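PDB 6BFI: VIN1 from Oscarella pearsei, which binds actin filaments and may play a role in cell-cell adhesion. Local coordinates for residues A[207-210]-A[211-215]; A[464-467]-A[468-471]. All coordinates share one frame; numbering follows the deposited sequence.

Contact 1 (A[207-210]-A[211-215]); sequences SSIR and VCCLV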
# COMPACT_ATOMS: atom_id res chain seq x y z
N SER A 207 -31.65 -2.42 9.26
CA SER A 207 -32.52 -2.53 8.09
C SER A 207 -32.81 -3.99 7.76
O SER A 207 -33.98 -4.38 7.60
CB SER A 207 -31.89 -1.82 6.90
OG SER A 207 -32.73 -1.87 5.76
N SER A 208 -31.76 -4.81 7.66
CA SER A 208 -31.95 -6.23 7.37
C SER A 208 -32.84 -6.90 8.42
O SER A 208 -33.71 -7.72 8.08
CB SER A 208 -30.60 -6.94 7.29
OG SER A 208 -29.88 -6.80 8.51
N ILE A 209 -32.65 -6.55 9.70
CA ILE A 209 -33.53 -7.05 10.74
C ILE A 209 -34.97 -6.65 10.46
O ILE A 209 -35.90 -7.45 10.63
CB ILE A 209 -33.08 -6.55 12.12
CG1 ILE A 209 -31.68 -7.06 12.45
CG2 ILE A 209 -34.05 -7.00 13.19
CD1 ILE A 209 -31.11 -6.45 13.71
N ARG A 210 -35.18 -5.40 10.02
CA ARG A 210 -36.53 -4.95 9.70
C ARG A 210 -37.16 -5.81 8.60
O ARG A 210 -38.32 -6.22 8.72
CB ARG A 210 -36.50 -3.48 9.29
CG ARG A 210 -37.84 -2.78 9.33
CD ARG A 210 -37.67 -1.35 9.83
NE ARG A 210 -37.29 -1.32 11.24
CZ ARG A 210 -36.69 -0.30 11.83
NH1 ARG A 210 -36.36 0.78 11.14
NH2 ARG A 210 -36.39 -0.36 13.13
N VAL A 211 -36.40 -6.11 7.54
CA VAL A 211 -36.98 -6.96 6.50
C VAL A 211 -37.27 -8.35 7.03
O VAL A 211 -38.24 -8.99 6.62
CB VAL A 211 -36.09 -7.01 5.23
CG1 VAL A 211 -35.06 -5.90 5.22
CG2 VAL A 211 -35.44 -8.38 5.05
N CYS A 212 -36.46 -8.85 7.97
CA CYS A 212 -36.76 -10.15 8.57
C CYS A 212 -38.07 -10.11 9.35
O CYS A 212 -38.91 -11.01 9.23
CB CYS A 212 -35.62 -10.60 9.47
SG CYS A 212 -34.08 -11.01 8.59
N CYS A 213 -38.28 -9.05 10.14
CA CYS A 213 -39.52 -8.90 10.89
C CYS A 213 -40.72 -8.79 9.97
O CYS A 213 -41.81 -9.27 10.31
CB CYS A 213 -39.44 -7.68 11.81
SG CYS A 213 -38.15 -7.75 13.06
N LEU A 214 -40.56 -8.16 8.80
CA LEU A 214 -41.69 -8.09 7.89
C LEU A 214 -41.94 -9.41 7.17
O LEU A 214 -43.10 -9.74 6.90
CB LEU A 214 -41.47 -6.97 6.87
CG LEU A 214 -41.52 -5.53 7.41
CD1 LEU A 214 -41.94 -4.56 6.31
CD2 LEU A 214 -42.46 -5.42 8.61
N VAL A 215 -40.89 -10.18 6.87
CA VAL A 215 -41.08 -11.44 6.14
C VAL A 215 -41.39 -12.63 7.04
O VAL A 215 -41.66 -13.72 6.52
CB VAL A 215 -39.86 -11.80 5.26
CG1 VAL A 215 -39.54 -10.68 4.29
CG2 VAL A 215 -38.66 -12.15 6.13
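The peptide carbonyls of Ser208 and Ile209 are the flat groups that Val211, Cys212 and Cys213 crowd from the next turn of the helix. Around the Ser208 carbonyl, the thiol of Cys212 stands on one side of the plane, with SG of Cys212 3.3 Å from O of Ser208. Val211 CG1, in a rotation that is itself doubtful, lies on the other side, 3.6 Å from O of Ser208. The Ile209 carbonyl is treated alike: CB of Cys212 covers one face at 3.4 Å from O of Ile209, while the Cys213 sulfur leans over the opposite face. In both cysteines the sulfur sits beside the backbone N (chi1 -68° in Cys212), which turns it back toward the preceding turn. CG2 of Ile209 comes alongside the same thiol, 4.2 Å from SG of Cys213, a loose apolar touch. Beneath these side chains runs the i to i+4 bonding of an alpha-helix, here in a largely helical vinculin-family protein; one rung, Cys213 N to Ile209 O, is 2.9 Å, and the N-H points fairly straight at the acceptor. Val211 is less relaxed: at chi1 -16° its CG1 almost eclipses the backbone N and comes to 3.0 Å from Ser207 O, hence the doubt. The hydroxyl of Ser208 turns back to the carbonyls of Ile204 and Leu205. Helix 185-215 ends just here, packed on several others. Helix 154-178 covers Ile209 and Arg210, helix 224-249 reaches Ser208, Ile209, Val211 and Cys212, and helix 466-493 lies against Ser207, Ser208, Val211 and Leu214.

Contact 2 (A[464-467]-A[468-471]); sequences GNQA and AKDY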
# COMPACT_ATOMS: atom_id res chain seq x y z
N GLY A 464 -45.02 -7.06 -2.36
CA GLY A 464 -45.58 -5.94 -1.64
C GLY A 464 -44.85 -5.56 -0.37
O GLY A 464 -45.46 -5.07 0.59
N ASN A 465 -43.53 -5.77 -0.34
CA ASN A 465 -42.72 -5.49 0.84
C ASN A 465 -41.77 -4.34 0.51
O ASN A 465 -40.81 -4.51 -0.25
CB ASN A 465 -41.94 -6.74 1.27
CG ASN A 465 -41.33 -6.59 2.65
OD1 ASN A 465 -41.19 -5.49 3.17
ND2 ASN A 465 -40.96 -7.72 3.25
N GLN A 466 -42.04 -3.17 1.10
CA GLN A 466 -41.21 -2.01 0.83
C GLN A 466 -39.86 -2.10 1.54
O GLN A 466 -38.85 -1.65 1.00
CB GLN A 466 -41.94 -0.73 1.24
CG GLN A 466 -41.28 0.56 0.78
CD GLN A 466 -41.47 0.83 -0.71
OE1 GLN A 466 -42.04 0.01 -1.43
NE2 GLN A 466 -41.01 1.99 -1.16
N ALA A 467 -39.84 -2.69 2.74
CA ALA A 467 -38.58 -2.81 3.47
C ALA A 467 -37.56 -3.65 2.71
O ALA A 467 -36.39 -3.28 2.62
CB ALA A 467 -38.83 -3.41 4.86
N ALA A 468 -38.00 -4.78 2.14
CA ALA A 468 -37.11 -5.59 1.33
C ALA A 468 -36.63 -4.83 0.11
O ALA A 468 -35.47 -4.96 -0.31
CB ALA A 468 -37.80 -6.89 0.91
N LYS A 469 -37.50 -4.00 -0.47
CA LYS A 469 -37.12 -3.19 -1.63
C LYS A 469 -36.02 -2.20 -1.26
O LYS A 469 -35.00 -2.09 -1.96
CB LYS A 469 -38.35 -2.46 -2.16
CG LYS A 469 -38.12 -1.65 -3.42
CD LYS A 469 -39.41 -0.95 -3.83
CE LYS A 469 -39.37 -0.44 -5.26
NZ LYS A 469 -40.69 0.10 -5.68
N ASP A 470 -36.21 -1.48 -0.15
CA ASP A 470 -35.22 -0.49 0.27
C ASP A 470 -33.90 -1.16 0.65
O ASP A 470 -32.82 -0.62 0.39
CB ASP A 470 -35.76 0.34 1.43
CG ASP A 470 -37.16 0.87 1.17
OD1 ASP A 470 -37.60 0.84 -0.00
OD2 ASP A 470 -37.82 1.32 2.13
N TYR A 471 -33.98 -2.34 1.27
CA TYR A 471 -32.75 -3.04 1.62
C TYR A 471 -32.01 -3.51 0.37
O TYR A 471 -30.78 -3.40 0.30
CB TYR A 471 -33.05 -4.23 2.54
CG TYR A 471 -31.80 -4.87 3.09
CD1 TYR A 471 -31.03 -4.23 4.05
CD2 TYR A 471 -31.39 -6.12 2.65
CE1 TYR A 471 -29.88 -4.81 4.55
CE2 TYR A 471 -30.24 -6.71 3.15
CZ TYR A 471 -29.49 -6.05 4.10
OH TYR A 471 -28.35 -6.63 4.60
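OD1 of Asn465 accepts from two backbone N-H groups, those of Ala467 and Ala468, and so caps the first turn of the helix. Both bonds are weak. The one from Ala468 N is the longer, 3.4 Å to OD1 of Asn465, yet nearly straight, whereas Ala467 N lies 3.1 Å from OD1 of Asn465 with its N-H aimed poorly. CG of Asn465 stands anti to its backbone N (chi1 -167°), which carries the amide forward to these two donors and lays it beside the methyl of Ala468, with CG of Asn465 3.9 Å from CB of Ala468. This is an N-cap: Asn465 immediately precedes helix 466-493, one of the long helices of this vinculin-family protein, and its side chain occupies N-H groups that have no preceding turn to bond to. Regular helical bonds then take over, Asp470 N to Gln466 O at 2.9 Å and Tyr471 N to Ala467 O. On the outer side, the bent chain of Gln466 passes over two neighbours. Its OE1 comes 3.7 Å from CD of the extended Lys469, and its CG lies 3.8 Å from OD1 of Asp470, the amide and carboxylate planes standing almost perpendicular, 88° apart. An alanine in place of Asp470 would probably leave Arg473 without the weak, long ion pair it makes with OD1 and uncover the aliphatic part of Gln466. O of Gln466 lies over the face of the Asp470 carboxylate, 3.0 Å from CG of Asp470, without a hydrogen bond between them. Ala468 turns its methyl to Val458 and Val459 of helix 452-460.

How the contacts relate
Contacts 1 and 2 lie far apart in sequence but side by side in space, their centres about 9 Å apart and about 38 and 39 Å from the centre of the chain. The last turns of helix 185-215 meet the first turns of helix 466-493 at two places. At one, the cap residue Asn465 packs on Leu214 and Val215: CD1 of Leu214 is 3.4 Å from OD1 of Asn465, and CG1 of Val215 is 3.4 Å from ND2 of Asn465. At the other, the Tyr471 ring lies against Ser207 and Ser208, with CB of Ser208 3.5 Å from CZ of Tyr471. Side-chain packing between the two contacts thus joins the start of helix 466-493 to the end of helix 185-215.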